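Local atomic coordinates of type IV pilus assembly protein PilF (Pseudomonas aeruginosa, PDB entry 2HO1), a protein that is essential for placing the secretin PilQ in the outer membrane and assembling it into the dodecamers through which type IV pili work. Residues V143-G148 against Q174-L179; E123-L128 against P157-E162; G46-G51 against A78-T83. All coordinates share one frame; numbering follows the deposited sequence. Where two conformers were deposited one is given.

Contact 1: V143-G148 against Q174-L179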
# COMPACT_ATOMS: atom_id res chain seq x y z
N VAL A 143 7.08 -8.02 4.16
CA VAL A 143 6.73 -6.90 3.32
C VAL A 143 6.51 -5.67 4.19
O VAL A 143 6.99 -4.58 3.86
CB VAL A 143 5.44 -7.20 2.52
CG1 VAL A 143 4.98 -5.96 1.81
CG2 VAL A 143 5.70 -8.34 1.54
N PHE A 144 5.79 -5.82 5.30
CA PHE A 144 5.54 -4.69 6.19
C PHE A 144 6.80 -4.26 6.94
O PHE A 144 6.95 -3.07 7.28
CB PHE A 144 4.44 -5.01 7.20
CG PHE A 144 3.07 -4.97 6.60
CD1 PHE A 144 2.61 -3.81 5.95
CD2 PHE A 144 2.24 -6.08 6.63
CE1 PHE A 144 1.37 -3.77 5.36
CE2 PHE A 144 0.99 -6.03 6.02
CZ PHE A 144 0.57 -4.86 5.38
N GLU A 145 7.68 -5.20 7.23
CA GLU A 145 8.94 -4.81 7.85
C GLU A 145 9.67 -3.88 6.85
O GLU A 145 10.18 -2.83 7.23
CB GLU A 145 9.82 -6.03 8.12
CG GLU A 145 11.20 -5.62 8.64
CD GLU A 145 12.12 -6.80 8.89
OE1 GLU A 145 12.18 -7.72 8.03
OE2 GLU A 145 12.79 -6.80 9.95
N ASN A 146 9.71 -4.28 5.59
CA ASN A 146 10.38 -3.48 4.56
C ASN A 146 9.77 -2.10 4.37
O ASN A 146 10.49 -1.13 4.17
CB ASN A 146 10.44 -4.24 3.24
CG ASN A 146 11.48 -5.34 3.26
OD1 ASN A 146 12.45 -5.26 4.02
ND2 ASN A 146 11.30 -6.37 2.44
N LEU A 147 8.46 -2.01 4.47
CA LEU A 147 7.77 -0.73 4.35
C LEU A 147 8.21 0.14 5.52
O LEU A 147 8.41 1.35 5.37
CB LEU A 147 6.25 -0.95 4.35
CG LEU A 147 5.71 -1.42 2.99
CD1 LEU A 147 4.24 -1.90 3.13
CD2 LEU A 147 5.80 -0.29 1.97
N GLY A 148 8.37 -0.47 6.69
CA GLY A 148 8.84 0.28 7.85
C GLY A 148 10.28 0.76 7.70
O GLY A 148 10.60 1.91 8.00
N GLN A 174 9.84 -11.74 15.77
CA GLN A 174 10.81 -11.07 14.90
C GLN A 174 11.64 -10.10 15.74
O GLN A 174 11.33 -8.92 15.85
CB GLN A 174 10.10 -10.28 13.78
CG GLN A 174 9.15 -11.08 12.89
CD GLN A 174 8.50 -10.21 11.79
OE1 GLN A 174 9.08 -10.00 10.72
NE2 GLN A 174 7.30 -9.70 12.07
N PRO A 175 12.72 -10.60 16.37
CA PRO A 175 13.59 -9.76 17.21
C PRO A 175 14.05 -8.48 16.52
O PRO A 175 14.07 -7.43 17.14
CB PRO A 175 14.76 -10.69 17.52
CG PRO A 175 14.10 -12.06 17.55
CD PRO A 175 13.21 -11.99 16.32
N SER A 176 14.41 -8.56 15.24
CA SER A 176 14.87 -7.37 14.53
C SER A 176 13.81 -6.27 14.43
O SER A 176 14.15 -5.09 14.50
CB SER A 176 15.39 -7.74 13.13
OG SER A 176 14.36 -8.11 12.24
N VAL A 177 12.53 -6.64 14.28
CA VAL A 177 11.45 -5.66 14.22
C VAL A 177 11.23 -5.11 15.61
O VAL A 177 11.04 -3.91 15.80
CB VAL A 177 10.10 -6.25 13.67
CG1 VAL A 177 8.99 -5.17 13.70
CG2 VAL A 177 10.30 -6.76 12.24
N ALA A 178 11.27 -5.98 16.61
CA ALA A 178 11.10 -5.54 17.99
C ALA A 178 12.15 -4.50 18.34
O ALA A 178 11.87 -3.56 19.10
CB ALA A 178 11.21 -6.71 18.93
N LEU A 179 13.35 -4.67 17.81
CA LEU A 179 14.44 -3.72 18.08
C LEU A 179 14.16 -2.37 17.46
O LEU A 179 14.40 -1.33 18.09
CB LEU A 179 15.79 -4.26 17.57
CG LEU A 179 16.97 -3.29 17.62
CD1 LEU A 179 17.39 -3.04 19.05
CD2 LEU A 179 18.12 -3.90 16.82
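Glu145 reaches from helix 140-153 to Ser176 and Val177 in the first turn of helix 175-187, and almost everything that joins these residues passes through its one long side chain. Its CA lies 6.9 Å from the CA of Val177, the closest backbone approach of the pair. From CB the chain runs fully extended: CG stands anti to the backbone N (chi1 174°) and CD continues the same line, which carries the carboxylate outward instead of folding it back on its own helix. CG is the first of its atoms to come near the 174-179 segment, lying 3.9 Å from Val177 CG2. CD follows at 3.8 Å from that methyl, as the two side chains cross at a slant. The arrangement belongs to the tetratricopeptide superhelix, in which the first helix of one repeat, here assigned to TPR 4, lies beside the first helix of the next, taken as TPR 5. At the tip, Glu145 OE2 does two jobs. It rests 3.4 Å from Val177 CG2, and it accepts a hydrogen bond of 3.1 Å from Ser176 OG, which approaches nearly along the carboxylate C-O axis. That hydroxyl sits between its own backbone N and carbonyl carbon (chi1 71°), a rotation that turns it toward the glutamate. The carboxylate thus lies alongside the first turn of helix 175-187, which begins after the N-cap Gln174. Helix 157-170 packs against both residues: Ser167 touches Glu145 and Leu168 touches Val177.

Contact 2: E123-L128 against P157-E162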
# COMPACT_ATOMS: atom_id res chain seq x y z
N GLU A 123 11.04 3.98 -5.21
CA GLU A 123 10.69 2.80 -5.97
C GLU A 123 10.49 1.58 -5.06
O GLU A 123 9.62 0.78 -5.32
CB GLU A 123 11.75 2.51 -7.04
CG GLU A 123 11.84 3.59 -8.13
CD GLU A 123 13.14 3.46 -8.92
OE1 GLU A 123 14.17 3.99 -8.47
OE2 GLU A 123 13.15 2.81 -9.97
N ALA A 124 11.32 1.44 -4.02
CA ALA A 124 11.17 0.33 -3.07
C ALA A 124 9.75 0.41 -2.48
O ALA A 124 9.00 -0.57 -2.52
CB ALA A 124 12.20 0.47 -1.91
N TYR A 125 9.41 1.59 -1.97
CA TYR A 125 8.10 1.84 -1.35
C TYR A 125 6.97 1.42 -2.29
O TYR A 125 6.07 0.67 -1.89
CB TYR A 125 7.96 3.33 -0.99
CG TYR A 125 6.87 3.62 0.03
CD1 TYR A 125 6.99 3.18 1.36
CD2 TYR A 125 5.72 4.34 -0.33
CE1 TYR A 125 6.00 3.44 2.29
CE2 TYR A 125 4.71 4.62 0.62
CZ TYR A 125 4.87 4.16 1.92
OH TYR A 125 3.90 4.41 2.85
N GLN A 126 7.03 1.87 -3.54
CA GLN A 126 6.02 1.52 -4.52
C GLN A 126 5.86 0.01 -4.75
O GLN A 126 4.72 -0.50 -4.79
CB GLN A 126 6.32 2.22 -5.86
CG GLN A 126 6.17 3.75 -5.79
CD GLN A 126 6.72 4.48 -7.03
OE1 GLN A 126 7.66 4.02 -7.69
NE2 GLN A 126 6.13 5.65 -7.35
N ARG A 127 6.98 -0.71 -4.90
CA ARG A 127 6.91 -2.15 -5.13
C ARG A 127 6.38 -2.86 -3.91
O ARG A 127 5.60 -3.79 -4.03
CB ARG A 127 8.28 -2.74 -5.52
CG ARG A 127 8.86 -2.16 -6.79
CD ARG A 127 8.00 -2.46 -8.00
NE ARG A 127 8.65 -2.11 -9.27
CZ ARG A 127 8.16 -2.44 -10.46
NH1 ARG A 127 7.03 -3.14 -10.54
NH2 ARG A 127 8.78 -2.08 -11.58
N LEU A 128 6.78 -2.39 -2.73
CA LEU A 128 6.32 -2.98 -1.48
C LEU A 128 4.82 -2.74 -1.25
O LEU A 128 4.12 -3.61 -0.74
CB LEU A 128 7.15 -2.44 -0.32
CG LEU A 128 8.60 -2.92 -0.37
CD1 LEU A 128 9.45 -2.10 0.62
CD2 LEU A 128 8.68 -4.44 -0.06
N PRO A 157 9.37 8.43 10.84
CA PRO A 157 9.36 7.47 11.94
C PRO A 157 7.99 7.06 12.50
O PRO A 157 7.84 5.92 12.95
CB PRO A 157 10.25 8.14 13.00
CG PRO A 157 10.09 9.61 12.73
CD PRO A 157 10.14 9.64 11.20
N ALA A 158 7.00 7.96 12.47
CA ALA A 158 5.68 7.58 12.98
C ALA A 158 5.05 6.57 11.99
O ALA A 158 4.40 5.60 12.37
CB ALA A 158 4.78 8.83 13.14
N GLN A 159 5.29 6.81 10.71
CA GLN A 159 4.79 5.95 9.67
C GLN A 159 5.53 4.59 9.74
O GLN A 159 4.92 3.54 9.60
CB GLN A 159 5.04 6.60 8.32
CG GLN A 159 4.52 5.81 7.17
CD GLN A 159 4.72 6.55 5.87
OE1 GLN A 159 5.65 6.25 5.09
NE2 GLN A 159 3.85 7.53 5.63
N ALA A 160 6.84 4.63 9.96
CA ALA A 160 7.64 3.42 10.07
C ALA A 160 7.05 2.55 11.19
O ALA A 160 6.87 1.33 11.05
CB ALA A 160 9.12 3.77 10.38
N LYS A 161 6.74 3.22 12.30
CA LYS A 161 6.20 2.55 13.47
C LYS A 161 4.93 1.79 13.14
O LYS A 161 4.78 0.62 13.55
CB LYS A 161 5.94 3.59 14.58
CG LYS A 161 5.46 3.04 15.89
CD LYS A 161 5.19 4.22 16.81
CE LYS A 161 4.40 3.87 18.07
NZ LYS A 161 4.03 5.16 18.77
N GLU A 162 4.02 2.43 12.41
CA GLU A 162 2.78 1.75 12.03
C GLU A 162 3.07 0.52 11.16
O GLU A 162 2.43 -0.51 11.32
CB GLU A 162 1.79 2.71 11.34
CG GLU A 162 1.24 3.74 12.32
CD GLU A 162 0.07 4.58 11.81
OE1 GLU A 162 -0.87 4.04 11.15
OE2 GLU A 162 0.08 5.79 12.10
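Tyr125 and Gln159 meet between the second helices of two successive tetratricopeptide repeats, helix 121-131, assigned to TPR 3, and helix 157-170, assigned to TPR 4. These helices stand well apart, with 11.5 Å between the CA atoms of Tyr125 and Ala160, the nearest across the two segments, and the contact is accordingly a meeting of long side chains alone, burying 61 Å². Helix 140-153 comes between them in sequence and touches both, Leu147 packing on Tyr125 and Leu152 on Ala160. The two side chains advance from opposite directions. Gln159 leaves its helix with CG anti to the backbone N (chi1 -178°) and stays extended to CD, which is how a chain on so distant a helix brings its amide up to the phenol. Amide and ring planes differ by 19°, close to parallel, and Gln159 OE1 approaches obliquely, off the ring plane and shifted to the hydroxyl end. The two oxygens are close but not paired as a hydrogen bond; each has polar partners of its own. Tyr125 OH is hydrogen-bonded to the hydroxyl of Tyr163 and to Glu130 of the second subunit, and Gln159 OE1 to Ser151. Asp101 of the second subunit hydrogen-bonds to the backbone N atoms of Ala158 and Gln159, so both helices of the contact also meet the second subunit of the crystal assembly. Gln159 OE1 is the atom that comes nearest the tyrosine, 3.4 Å from Tyr125 OH and 3.9 Å from Tyr125 CZ.

Contact 3: G46-G51 against A78-T83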
# COMPACT_ATOMS: atom_id res chain seq x y z
N GLY A 46 19.33 -23.89 -4.36
CA GLY A 46 20.10 -24.65 -3.39
C GLY A 46 21.55 -24.20 -3.39
O GLY A 46 22.18 -24.08 -2.33
N TYR A 47 22.10 -23.99 -4.58
CA TYR A 47 23.46 -23.48 -4.69
C TYR A 47 23.59 -22.12 -4.02
O TYR A 47 24.54 -21.87 -3.28
CB TYR A 47 23.87 -23.40 -6.16
CG TYR A 47 24.24 -24.73 -6.77
CD1 TYR A 47 25.12 -25.58 -6.14
CD2 TYR A 47 23.71 -25.12 -7.99
CE1 TYR A 47 25.46 -26.80 -6.70
CE2 TYR A 47 24.04 -26.33 -8.55
CZ TYR A 47 24.92 -27.17 -7.90
OH TYR A 47 25.26 -28.37 -8.46
N LEU A 48 22.61 -21.25 -4.24
CA LEU A 48 22.59 -19.92 -3.64
C LEU A 48 22.58 -20.02 -2.12
O LEU A 48 23.34 -19.35 -1.42
CB LEU A 48 21.34 -19.18 -4.06
CG LEU A 48 21.41 -18.13 -5.15
CD1 LEU A 48 20.01 -17.63 -5.42
CD2 LEU A 48 22.33 -17.01 -4.73
N GLN A 49 21.66 -20.83 -1.62
CA GLN A 49 21.51 -21.02 -0.20
C GLN A 49 22.79 -21.58 0.46
O GLN A 49 23.07 -21.29 1.61
CB GLN A 49 20.29 -21.94 0.01
CG GLN A 49 20.22 -22.72 1.29
CD GLN A 49 19.20 -23.86 1.19
OE1 GLN A 49 19.35 -24.89 1.85
NE2 GLN A 49 18.16 -23.68 0.37
N ARG A 50 23.54 -22.37 -0.30
CA ARG A 50 24.77 -22.99 0.17
C ARG A 50 25.97 -22.04 0.04
O ARG A 50 27.10 -22.40 0.38
CB ARG A 50 25.05 -24.29 -0.61
CG ARG A 50 24.04 -25.45 -0.33
CD ARG A 50 24.50 -26.81 -0.95
NE ARG A 50 24.19 -26.95 -2.38
CZ ARG A 50 23.13 -27.61 -2.86
NH1 ARG A 50 22.28 -28.18 -2.02
NH2 ARG A 50 22.91 -27.68 -4.16
N GLY A 51 25.72 -20.83 -0.46
CA GLY A 51 26.79 -19.87 -0.63
C GLY A 51 27.50 -20.00 -1.98
O GLY A 51 28.37 -19.20 -2.29
N ALA A 78 18.07 -13.01 -10.42
CA ALA A 78 18.13 -11.68 -9.85
C ALA A 78 18.86 -11.63 -8.51
O ALA A 78 19.64 -10.72 -8.27
CB ALA A 78 16.74 -11.08 -9.72
N VAL A 79 18.62 -12.62 -7.64
CA VAL A 79 19.32 -12.59 -6.36
C VAL A 79 20.75 -13.08 -6.55
O VAL A 79 21.62 -12.77 -5.74
CB VAL A 79 18.60 -13.42 -5.28
CG1 VAL A 79 17.10 -13.11 -5.28
CG2 VAL A 79 18.87 -14.88 -5.49
N VAL A 80 21.00 -13.86 -7.61
CA VAL A 80 22.37 -14.32 -7.86
C VAL A 80 23.15 -13.03 -8.12
O VAL A 80 24.14 -12.77 -7.46
CB VAL A 80 22.52 -15.24 -9.10
CG1 VAL A 80 24.02 -15.36 -9.46
CG2 VAL A 80 21.95 -16.65 -8.81
N PHE A 81 22.69 -12.21 -9.06
CA PHE A 81 23.35 -10.95 -9.41
C PHE A 81 23.42 -9.96 -8.24
O PHE A 81 24.43 -9.29 -8.05
CB PHE A 81 22.65 -10.28 -10.59
CG PHE A 81 22.83 -11.00 -11.89
CD1 PHE A 81 24.08 -11.43 -12.29
CD2 PHE A 81 21.75 -11.23 -12.72
CE1 PHE A 81 24.25 -12.08 -13.49
CE2 PHE A 81 21.92 -11.89 -13.92
CZ PHE A 81 23.17 -12.31 -14.31
N GLN A 82 22.33 -9.86 -7.49
CA GLN A 82 22.24 -8.96 -6.35
C GLN A 82 23.32 -9.37 -5.37
O GLN A 82 24.00 -8.53 -4.80
CB GLN A 82 20.85 -9.09 -5.72
CG GLN A 82 20.66 -8.52 -4.32
CD GLN A 82 19.20 -8.66 -3.86
OE1 GLN A 82 18.39 -9.35 -4.50
NE2 GLN A 82 18.86 -8.02 -2.75
N THR A 83 23.45 -10.67 -5.16
CA THR A 83 24.46 -11.19 -4.25
C THR A 83 25.90 -10.86 -4.77
O THR A 83 26.80 -10.61 -3.98
CB THR A 83 24.30 -12.73 -4.10
OG1 THR A 83 22.96 -13.02 -3.66
CG2 THR A 83 25.33 -13.29 -3.08
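Val79 is the first residue of the 78-83 segment to meet Leu48, which projects from the last turn of helix 33-49. Its CG2 methyl faces Leu48 CD1, but the modelled separation is too short for two carbons; Val79 was deposited in two conformers, and the detail is doubtful. Val80 follows and gives the sounder contact. The backbones come closest here, with Leu48 CA 7.0 Å from Val80 CA. With CG1 anti to the backbone N (chi1 165°), Val80 CG2 is turned anti to the carbonyl carbon and sits 4.0 Å from both Leu48 CG and Leu48 CD1 and 4.1 Å from Leu48 CD2, so that the branched end of the leucine straddles one methyl. Leu60 and Lys57 of helix 57-66 also touch Val80. One turn later, Thr83 lies at the margin, its OG1 4.2 Å from Leu48 CD2 and hydrogen-bonded back to Val79 O within its own helix. Beyond Leu48, helix 33-49 ends in a Schellman motif, where Gly51 takes a positive phi of 88° and its N bonds back to Leu48 O. A leucine set against neighbouring valines in this way belongs to the apolar packing between a helix and the next but one in the chain, as in tetratricopeptide arrays.

Contact 3 closes before the others open, its centre about 23 Å from that of contact 1 and about 26 Å from that of contact 2; it touches neither. Contacts 1 and 2 are interwoven: their segments alternate along the chain, their centres are about 11 Å apart, and they meet, Leu128 packing on Leu147 and Ala160 on Gly148. Helices 121-131, 140-153 and 157-170 run consecutively through this pair. All three contacts join helices that are not successive in the chain, one of the recurring relations in a tetratricopeptide superhelix. Contacts 1 and 2 share the assigned TPR 4, within TPR1-TPR4, the minimal region required for secretin assembly and function; contact 1 also reaches into TPR 5, outside it.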